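Local coordinates for protein phosphoacetylglucosamine mutase (Aspergillus lentulus, PDB 5O9X) that catalyses the interconversion of N-acetylglucosamine 6-phosphate and N-acetylglucosamine 1-phosphate, probably as a step toward UDP-N-acetylglucosamine, at residues T213-G221 against D251-A259; Y378-F389 against I421-D431. The protein carries 1 engineered substitution. One frame throughout, in Å; residues are numbered along the deposited sequence.

Interaction 1. Residues T213-G221 against D251-A259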
loop_
_atom_site.group_PDB
_atom_site.type_symbol
_atom_site.label_atom_id
_atom_site.label_comp_id
_atom_site.label_asym_id
_atom_site.label_seq_id
_atom_site.Cartn_x
_atom_site.Cartn_y
_atom_site.Cartn_z
ATOM N N THR A 213 -15.006 13.278 6.977
ATOM C CA THR A 213 -13.900 14.269 7.073
ATOM C C THR A 213 -12.549 13.531 6.831
ATOM O O THR A 213 -12.128 12.696 7.672
ATOM C CB THR A 213 -13.924 15.017 8.459
ATOM O OG1 THR A 213 -15.248 15.553 8.643
ATOM C CG2 THR A 213 -12.857 16.208 8.559
ATOM N N VAL A 214 -11.876 13.879 5.742
ATOM C CA VAL A 214 -10.726 13.100 5.263
ATOM C C VAL A 214 -9.476 13.968 5.425
ATOM O O VAL A 214 -9.290 15.067 4.795
ATOM C CB VAL A 214 -10.837 12.699 3.742
ATOM C CG1 VAL A 214 -9.626 11.851 3.349
ATOM C CG2 VAL A 214 -12.101 11.907 3.464
ATOM N N ASP A 215 -8.640 13.525 6.348
ATOM C CA ASP A 215 -7.278 14.085 6.557
ATOM C C ASP A 215 -6.404 13.577 5.455
ATOM O O ASP A 215 -6.152 12.364 5.350
ATOM C CB ASP A 215 -6.800 13.630 7.943
ATOM C CG ASP A 215 -5.291 13.598 8.110
ATOM O OD1 ASP A 215 -4.593 14.423 7.466
ATOM O OD2 ASP A 215 -4.823 12.730 8.945
ATOM N N CYS A 216 -5.836 14.493 4.664
ATOM C CA CYS A 216 -5.115 14.096 3.443
ATOM C C CYS A 216 -3.587 14.254 3.603
ATOM O O CYS A 216 -2.802 14.268 2.583
ATOM C CB CYS A 216 -5.617 14.838 2.187
ATOM S SG CYS A 216 -7.332 14.427 1.778
ATOM N N ALA A 217 -3.175 14.273 4.867
ATOM C CA ALA A 217 -1.745 14.139 5.213
ATOM C C ALA A 217 -0.866 15.246 4.636
ATOM O O ALA A 217 0.401 15.133 4.592
ATOM C CB ALA A 217 -1.214 12.698 4.802
ATOM N N ASN A 218 -1.517 16.345 4.204
ATOM C CA ASN A 218 -0.831 17.480 3.435
ATOM C C ASN A 218 -0.082 16.958 2.201
ATOM O O ASN A 218 0.990 17.491 1.831
ATOM C CB ASN A 218 0.135 18.254 4.350
ATOM C CG ASN A 218 -0.578 18.862 5.540
ATOM O OD1 ASN A 218 -0.211 18.613 6.772
ATOM N ND2 ASN A 218 -1.617 19.584 5.237
ATOM N N GLY A 219 -0.596 15.850 1.617
ATOM C CA GLY A 219 0.022 15.241 0.434
ATOM C C GLY A 219 -0.817 15.357 -0.826
ATOM O O GLY A 219 -1.913 15.931 -0.803
ATOM N N VAL A 220 -0.332 14.690 -1.893
ATOM C CA VAL A 220 -0.896 14.696 -3.219
ATOM C C VAL A 220 -2.344 14.137 -3.180
ATOM O O VAL A 220 -3.169 14.563 -3.976
ATOM C CB VAL A 220 -0.049 13.830 -4.204
ATOM C CG1 VAL A 220 0.061 12.361 -3.771
ATOM C CG2 VAL A 220 -0.512 14.087 -5.625
ATOM N N GLY A 221 -2.665 13.319 -2.186
ATOM C CA GLY A 221 -4.071 12.856 -2.120
ATOM C C GLY A 221 -5.096 13.939 -1.901
ATOM O O GLY A 221 -6.252 13.738 -2.282
ATOM N N ASP A 251 7.309 20.678 4.585
ATOM C CA ASP A 251 7.545 20.173 5.981
ATOM C C ASP A 251 6.233 19.657 6.599
ATOM O O ASP A 251 6.256 18.924 7.608
ATOM C CB ASP A 251 8.022 21.336 6.908
ATOM C CG ASP A 251 9.327 21.992 6.448
ATOM O OD1 ASP A 251 10.159 21.434 5.677
ATOM O OD2 ASP A 251 9.531 23.103 6.950
ATOM N N SER A 252 5.100 20.022 6.018
ATOM C CA SER A 252 3.779 19.537 6.508
ATOM C C SER A 252 3.405 18.092 6.152
ATOM O O SER A 252 2.432 17.594 6.728
ATOM C CB SER A 252 2.676 20.445 5.951
ATOM O OG SER A 252 2.855 21.700 6.591
ATOM N N LEU A 253 4.135 17.471 5.226
ATOM C CA LEU A 253 3.745 16.197 4.659
ATOM C C LEU A 253 3.852 15.131 5.764
ATOM O O LEU A 253 4.930 14.974 6.378
ATOM C CB LEU A 253 4.700 15.837 3.514
ATOM C CG LEU A 253 4.319 14.502 2.802
ATOM C CD1 LEU A 253 2.946 14.613 2.079
ATOM C CD2 LEU A 253 5.433 14.156 1.799
ATOM N N ASN A 254 2.760 14.383 6.019
ATOM C CA ASN A 254 2.752 13.328 7.103
ATOM C C ASN A 254 3.087 13.877 8.501
ATOM O O ASN A 254 3.561 13.138 9.382
ATOM C CB ASN A 254 3.709 12.133 6.768
ATOM C CG ASN A 254 3.298 11.410 5.477
ATOM O OD1 ASN A 254 2.089 11.166 5.230
ATOM N ND2 ASN A 254 4.307 10.963 4.673
ATOM N N PHE A 255 2.849 15.184 8.712
ATOM C CA PHE A 255 3.394 15.809 9.923
ATOM C C PHE A 255 2.288 16.044 10.875
ATOM O O PHE A 255 1.405 16.817 10.582
ATOM C CB PHE A 255 4.218 17.114 9.632
ATOM C CG PHE A 255 4.704 17.794 10.913
ATOM C CD1 PHE A 255 5.817 17.289 11.619
ATOM C CD2 PHE A 255 4.004 18.886 11.431
ATOM C CE1 PHE A 255 6.223 17.910 12.822
ATOM C CE2 PHE A 255 4.386 19.490 12.627
ATOM C CZ PHE A 255 5.487 18.981 13.330
ATOM N N GLU A 256 2.278 15.313 11.992
ATOM C CA GLU A 256 1.153 15.389 12.954
ATOM C C GLU A 256 -0.234 15.108 12.345
ATOM O O GLU A 256 -1.287 15.587 12.855
ATOM C CB GLU A 256 1.187 16.679 13.751
ATOM C CG GLU A 256 2.579 16.832 14.380
ATOM C CD GLU A 256 2.615 17.912 15.467
ATOM O OE1 GLU A 256 1.853 18.881 15.381
ATOM O OE2 GLU A 256 3.412 17.787 16.390
ATOM N N CYS A 257 -0.231 14.346 11.254
ATOM C CA CYS A 257 -1.501 13.949 10.601
ATOM C C CYS A 257 -1.149 12.840 9.587
ATOM O O CYS A 257 0.058 12.534 9.376
ATOM C CB CYS A 257 -2.221 15.106 9.868
ATOM S SG CYS A 257 -1.252 15.823 8.504
ATOM N N GLY A 258 -2.181 12.256 8.981
ATOM C CA GLY A 258 -1.931 11.165 7.991
ATOM C C GLY A 258 -2.171 9.813 8.712
ATOM O O GLY A 258 -2.093 9.723 9.925
ATOM N N ALA A 259 -2.386 8.762 7.929
ATOM C CA ALA A 259 -2.809 7.420 8.458
ATOM C C ALA A 259 -1.707 6.919 9.341
ATOM O O ALA A 259 -1.966 6.230 10.272
ATOM C CB ALA A 259 -2.993 6.433 7.288
#
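The carboxylate of Asp-215 is clasped between its own turn and the Cys-257–Gly-258 peptide. Gly-258 N comes in close to the carboxylate plane and binds OD2 of Asp-215 at 2.7 Å, using the syn lone pair. From above the plane, Ala-217 N reaches Asp-215 OD1, 47° out of it, at 3.0 Å, closing an Asx turn. From the other side of the plane, obliquely past OD1, comes the methylene of Cys-257, CB 3.4 Å from Asp-215 OD1. Ser-282 and Asn-244 supply further hydrogen bonds to OD2 and OD1, so that each oxygen of this buried acid has two partners, which should fix its rotation.

Beyond the acid, two turns meet. Ala-217 lies in a type I' turn spanning Cys-216 to Gly-219, and its carbonyl O takes a nearly straight hydrogen bond (169°) from Asn-254 N, 2.9 Å away, in the type II turn from Ser-252 to Phe-255. Small groups let the backbones close up: Ala-217 CB rests 3.6 Å from Gly-258 CA. The thiol of Cys-257, turned between its backbone N and carbonyl carbon (chi1 62°), places SG 3.7 Å from Ala-217 CA. Leu-253 starts away from the turn but brings a methyl back, CD1 pressing on Gly-219 CA at a tight 3.4 Å.

The Asn-254 carboxamide touches Ala-217 CB through OD1 at 3.7 Å, while ND2 binds the carbonyls of Asn-71 and of Ala-69, the engineered position. Overall, a strand-end acid and tight turn pin the loop that leads into helix 259-265 within the alpha/beta/alpha domain II of the phosphohexomutase family, beside the active-site cleft.

Interaction 2. Residues Y378-F389 against I421-D431. With G16 (1,6-di-O-phosphono-alpha-D-glucopyranose), chain B.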
loop_
_atom_site.group_PDB
_atom_site.type_symbol
_atom_site.label_atom_id
_atom_site.label_comp_id
_atom_site.label_asym_id
_atom_site.label_seq_id
_atom_site.Cartn_x
_atom_site.Cartn_y
_atom_site.Cartn_z
ATOM N N TYR A 378 -7.282 -8.568 1.161
ATOM C CA TYR A 378 -6.038 -8.390 1.927
ATOM C C TYR A 378 -5.736 -6.949 2.344
ATOM O O TYR A 378 -5.679 -6.069 1.508
ATOM C CB TYR A 378 -4.853 -9.008 1.193
ATOM C CG TYR A 378 -4.559 -8.489 -0.197
ATOM C CD1 TYR A 378 -3.514 -7.540 -0.450
ATOM C CD2 TYR A 378 -5.289 -8.977 -1.263
ATOM C CE1 TYR A 378 -3.270 -7.113 -1.781
ATOM C CE2 TYR A 378 -5.065 -8.545 -2.562
ATOM C CZ TYR A 378 -4.045 -7.679 -2.810
ATOM O OH TYR A 378 -3.927 -7.376 -4.138
ATOM N N PHE A 379 -5.625 -6.728 3.645
ATOM C CA PHE A 379 -5.241 -5.413 4.219
ATOM C C PHE A 379 -4.109 -5.577 5.233
ATOM O O PHE A 379 -4.120 -6.586 5.931
ATOM C CB PHE A 379 -6.471 -4.702 4.841
ATOM C CG PHE A 379 -7.358 -4.034 3.820
ATOM C CD1 PHE A 379 -7.290 -2.676 3.621
ATOM C CD2 PHE A 379 -8.256 -4.811 3.036
ATOM C CE1 PHE A 379 -8.083 -2.037 2.659
ATOM C CE2 PHE A 379 -9.054 -4.205 2.050
ATOM C CZ PHE A 379 -8.961 -2.798 1.903
ATOM N N GLU A 380 -3.219 -4.584 5.378
ATOM C CA GLU A 380 -2.362 -4.501 6.514
ATOM C C GLU A 380 -3.065 -3.595 7.475
ATOM O O GLU A 380 -3.874 -2.749 7.017
ATOM C CB GLU A 380 -0.989 -3.915 6.092
ATOM C CG GLU A 380 -0.285 -4.924 5.169
ATOM C CD GLU A 380 1.078 -4.416 4.738
ATOM O OE1 GLU A 380 1.148 -3.561 3.828
ATOM O OE2 GLU A 380 2.062 -4.862 5.308
ATOM N N ALA A 381 -2.807 -3.764 8.783
ATOM C CA ALA A 381 -3.435 -2.925 9.809
ATOM C C ALA A 381 -3.239 -1.440 9.525
ATOM O O ALA A 381 -4.080 -0.625 9.914
ATOM C CB ALA A 381 -2.865 -3.337 11.239
ATOM N N ASN A 382 -2.088 -1.074 8.922
ATOM C CA ASN A 382 -1.748 0.333 8.680
ATOM C C ASN A 382 -2.649 0.951 7.591
ATOM O O ASN A 382 -2.524 2.151 7.294
ATOM C CB ASN A 382 -0.238 0.472 8.246
ATOM C CG ASN A 382 0.093 -0.245 6.934
ATOM O OD1 ASN A 382 -0.751 -0.388 6.074
ATOM N ND2 ASN A 382 1.348 -0.673 6.772
ATOM N N GLY A 383 -3.489 0.120 6.931
ATOM C CA GLY A 383 -4.482 0.661 5.945
ATOM C C GLY A 383 -4.123 0.498 4.470
ATOM O O GLY A 383 -4.866 0.925 3.595
ATOM N N HIS A 384 -3.037 -0.190 4.176
ATOM C CA HIS A 384 -2.854 -0.724 2.809
ATOM C C HIS A 384 -3.763 -1.867 2.530
ATOM O O HIS A 384 -4.019 -2.709 3.421
ATOM C CB HIS A 384 -1.444 -1.315 2.708
ATOM C CG HIS A 384 -0.457 -0.356 2.172
ATOM N ND1 HIS A 384 -0.396 -0.030 0.813
ATOM C CD2 HIS A 384 0.494 0.382 2.791
ATOM C CE1 HIS A 384 0.612 0.824 0.630
ATOM N NE2 HIS A 384 1.163 1.091 1.810
ATOM N N GLY A 385 -4.357 -1.907 1.338
ATOM C CA GLY A 385 -4.898 -3.171 0.938
ATOM C C GLY A 385 -6.011 -3.026 -0.101
ATOM O O GLY A 385 -6.286 -1.933 -0.601
ATOM N N THR A 386 -6.545 -4.181 -0.488
ATOM C CA THR A 386 -7.475 -4.250 -1.582
ATOM C C THR A 386 -8.182 -5.610 -1.557
ATOM O O THR A 386 -8.096 -6.374 -0.574
ATOM C CB THR A 386 -6.845 -3.864 -2.971
ATOM O OG1 THR A 386 -7.931 -3.590 -3.852
ATOM C CG2 THR A 386 -5.999 -4.935 -3.535
ATOM N N ILE A 387 -8.885 -5.908 -2.638
ATOM C CA ILE A 387 -9.561 -7.203 -2.754
ATOM C C ILE A 387 -9.285 -7.637 -4.156
ATOM O O ILE A 387 -9.463 -6.876 -5.104
ATOM C CB ILE A 387 -11.078 -7.131 -2.523
ATOM C CG1 ILE A 387 -11.372 -6.654 -1.111
ATOM C CG2 ILE A 387 -11.656 -8.571 -2.564
ATOM C CD1 ILE A 387 -12.344 -5.536 -1.046
ATOM N N THR A 388 -8.815 -8.854 -4.274
ATOM C CA THR A 388 -8.505 -9.396 -5.602
ATOM C C THR A 388 -9.578 -10.475 -5.954
ATOM O O THR A 388 -10.045 -11.204 -5.101
ATOM C CB THR A 388 -7.045 -9.877 -5.630
ATOM O OG1 THR A 388 -6.777 -10.349 -6.924
ATOM C CG2 THR A 388 -6.855 -11.001 -4.708
ATOM N N PHE A 389 -10.015 -10.486 -7.204
ATOM C CA PHE A 389 -11.014 -11.476 -7.694
ATOM C C PHE A 389 -10.308 -12.302 -8.740
ATOM O O PHE A 389 -9.738 -11.743 -9.677
ATOM C CB PHE A 389 -12.190 -10.755 -8.325
ATOM C CG PHE A 389 -13.000 -9.965 -7.332
ATOM C CD1 PHE A 389 -14.088 -10.568 -6.665
ATOM C CD2 PHE A 389 -12.654 -8.637 -7.046
ATOM C CE1 PHE A 389 -14.846 -9.845 -5.743
ATOM C CE2 PHE A 389 -13.381 -7.909 -6.095
ATOM C CZ PHE A 389 -14.483 -8.517 -5.466
ATOM N N ILE A 421 -12.970 -1.699 -7.215
ATOM C CA ILE A 421 -11.842 -2.090 -6.362
ATOM C C ILE A 421 -10.589 -2.172 -7.165
ATOM O O ILE A 421 -10.523 -2.963 -8.110
ATOM C CB ILE A 421 -12.166 -3.257 -5.369
ATOM C CG1 ILE A 421 -13.014 -2.656 -4.294
ATOM C CG2 ILE A 421 -10.940 -3.767 -4.636
ATOM C CD1 ILE A 421 -12.449 -1.283 -3.853
ATOM N N ASN A 422 -9.613 -1.318 -6.794
ATOM C CA ASN A 422 -8.386 -1.230 -7.526
ATOM C C ASN A 422 -7.652 -2.560 -7.354
ATOM O O ASN A 422 -7.244 -2.957 -6.265
ATOM C CB ASN A 422 -7.567 -0.011 -7.097
ATOM C CG ASN A 422 -6.494 0.389 -8.121
ATOM O OD1 ASN A 422 -5.786 -0.493 -8.674
ATOM N ND2 ASN A 422 -6.350 1.737 -8.372
ATOM N N GLN A 423 -7.546 -3.271 -8.455
ATOM C CA GLN A 423 -7.003 -4.599 -8.451
ATOM C C GLN A 423 -5.455 -4.525 -8.365
ATOM O O GLN A 423 -4.848 -3.557 -8.881
ATOM C CB GLN A 423 -7.530 -5.304 -9.708
ATOM C CG GLN A 423 -9.064 -5.294 -9.789
ATOM C CD GLN A 423 -9.693 -6.101 -8.641
ATOM O OE1 GLN A 423 -9.521 -7.337 -8.558
ATOM N NE2 GLN A 423 -10.402 -5.409 -7.740
ATOM N N ALA A 424 -4.872 -5.521 -7.656
ATOM C CA ALA A 424 -3.403 -5.735 -7.336
ATOM C C ALA A 424 -2.805 -5.013 -6.091
ATOM O O ALA A 424 -2.846 -5.528 -4.945
ATOM C CB ALA A 424 -2.491 -5.615 -8.569
ATOM N N VAL A 425 -2.209 -3.852 -6.314
ATOM C CA VAL A 425 -1.797 -3.003 -5.220
ATOM C C VAL A 425 -3.081 -2.214 -4.847
ATOM O O VAL A 425 -3.850 -1.780 -5.689
ATOM C CB VAL A 425 -0.559 -2.111 -5.610
ATOM C CG1 VAL A 425 -0.159 -1.110 -4.516
ATOM C CG2 VAL A 425 0.631 -3.003 -5.938
ATOM N N GLY A 426 -3.281 -1.994 -3.583
ATOM C CA GLY A 426 -4.497 -1.300 -3.200
ATOM C C GLY A 426 -4.499 0.145 -3.582
ATOM O O GLY A 426 -3.447 0.706 -3.981
ATOM N N ASP A 427 -5.673 0.755 -3.492
ATOM C CA ASP A 427 -5.819 2.190 -3.769
ATOM C C ASP A 427 -6.626 2.763 -2.619
ATOM O O ASP A 427 -7.805 2.468 -2.521
ATOM C CB ASP A 427 -6.503 2.339 -5.153
ATOM C CG ASP A 427 -6.904 3.775 -5.460
ATOM O OD1 ASP A 427 -6.866 4.614 -4.548
ATOM O OD2 ASP A 427 -7.271 4.093 -6.604
ATOM N N ALA A 428 -6.020 3.579 -1.752
ATOM C CA ALA A 428 -6.704 4.153 -0.604
ATOM C C ALA A 428 -8.012 4.922 -0.886
ATOM O O ALA A 428 -9.007 4.789 -0.145
ATOM C CB ALA A 428 -5.781 4.999 0.241
ATOM N N ILE A 429 -8.032 5.718 -1.953
ATOM C CA ILE A 429 -9.229 6.491 -2.197
ATOM C C ILE A 429 -10.347 5.596 -2.722
ATOM O O ILE A 429 -11.505 5.832 -2.373
ATOM C CB ILE A 429 -8.907 7.627 -3.186
ATOM C CG1 ILE A 429 -8.010 8.668 -2.444
ATOM C CG2 ILE A 429 -10.204 8.155 -3.867
ATOM C CD1 ILE A 429 -7.486 9.839 -3.275
ATOM N N SER A 430 -10.018 4.591 -3.573
ATOM C CA SER A 430 -11.028 3.603 -4.024
ATOM C C SER A 430 -11.543 2.775 -2.807
ATOM O O SER A 430 -12.739 2.530 -2.679
ATOM C CB SER A 430 -10.315 2.724 -5.105
ATOM O OG SER A 430 -10.868 1.440 -5.187
ATOM N N ASP A 431 -10.630 2.388 -1.902
ATOM C CA ASP A 431 -10.999 1.751 -0.608
ATOM C C ASP A 431 -11.906 2.641 0.244
ATOM O O ASP A 431 -12.866 2.160 0.866
ATOM C CB ASP A 431 -9.798 1.357 0.209
ATOM C CG ASP A 431 -8.964 0.259 -0.427
ATOM O OD1 ASP A 431 -9.421 -0.497 -1.319
ATOM O OD2 ASP A 431 -7.774 0.147 0.013
HETATM C C1 G16 B . 5.352 0.227 2.989
HETATM C C2 G16 B . 4.807 -1.073 2.404
HETATM C C3 G16 B . 3.800 -1.727 3.403
HETATM C C4 G16 B . 4.369 -1.968 4.790
HETATM C C5 G16 B . 4.889 -0.637 5.320
HETATM C C6 G16 B . 5.745 -0.742 6.561
HETATM O O1 G16 B . 4.270 1.147 3.162
HETATM O O2 G16 B . 4.196 -0.917 1.086
HETATM O O3 G16 B . 3.313 -2.857 2.795
HETATM O O4 G16 B . 3.389 -2.479 5.796
HETATM O O5 G16 B . 5.849 -0.040 4.415
HETATM O O6 G16 B . 6.918 -1.606 6.212
HETATM P P G16 B . 8.084 -1.815 7.320
HETATM O O1P G16 B . 7.428 -2.257 8.649
HETATM O O2P G16 B . 8.773 -0.448 7.544
HETATM O O3P G16 B . 9.130 -2.789 6.738
HETATM P "P'" G16 B . 4.219 2.609 2.426
HETATM O O1X G16 B . 4.865 2.456 1.023
HETATM O O2X G16 B . 5.157 3.559 3.239
HETATM O O3X G16 B . 2.830 3.136 2.533
HETATM O O HOH W 1 -5.357 1.372 0.988
HETATM O O HOH W 2 -1.597 -1.008 -1.210
HETATM O O HOH W 3 -8.174 -0.785 -3.833
#
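Thr-386 makes the central bond, its OG1 donating to Asn-422 O at 2.6 Å. With OG1 anti to the backbone N (chi1 -163°), the hydroxyl reaches across the contact and also touches the CG2 methyl of Ile-421. Next to it, Gly-426 comes in without a side chain, and its CA makes a CH···O contact with Gly-385 O at 3.2 Å. The same carbonyl has Asp-431 OD2 2.6 Å away, and that carboxylate also packs against Phe-379, its plane 52° from the ring. Farther along, NE2 of Gln-423 donates weakly to Ile-387 O, and its OE1 accepts, also weakly, from Phe-389 N while lying at the edge of that ring. NE2 of Gln-423 also lies 2.5 Å from Ile-421 O, shorter than a normal hydrogen bond.

In the second shell, one water links Thr-386 OG1, Asp-427 N and Asp-431 OD1. Another bridges His-384 ND1 and, weakly, Gly-426 N; His-384 NE2 grips a phosphate oxygen of the bound sugar bisphosphate, whose O3 and O4 donate to Glu-380. The edge strand 385-389 lies between its hairpin partner 375-379 and the 421-431 segment, whose end is the first turn of helix 428-442, while helices 306-324 and 363-370 pack on the hairpin.

From the N terminus, the chain leaves strand 212-215, passes through helix 221-231 and strand 240-243, and interaction 1 closes where 251-259 returns ahead of helix 259-265. Interaction 2 opens at the hairpin of strands 375-379 and 385-389, and closes after helices 391-399 and 405-420, at the start of helix 428-442. The two are in series, neither nested nor crossed; one ties together domain II, the other domain III. Their centres are about 19 Å apart, yet Gly-221 O packs against Ile-429 CD1 at 4.2 Å, where the starts of helices 221-231 and 428-442 meet. The hairpin turn contributes three residues to the ligand pocket; the Asn-254 side chain is about 8 Å from the ligand (nearest atoms).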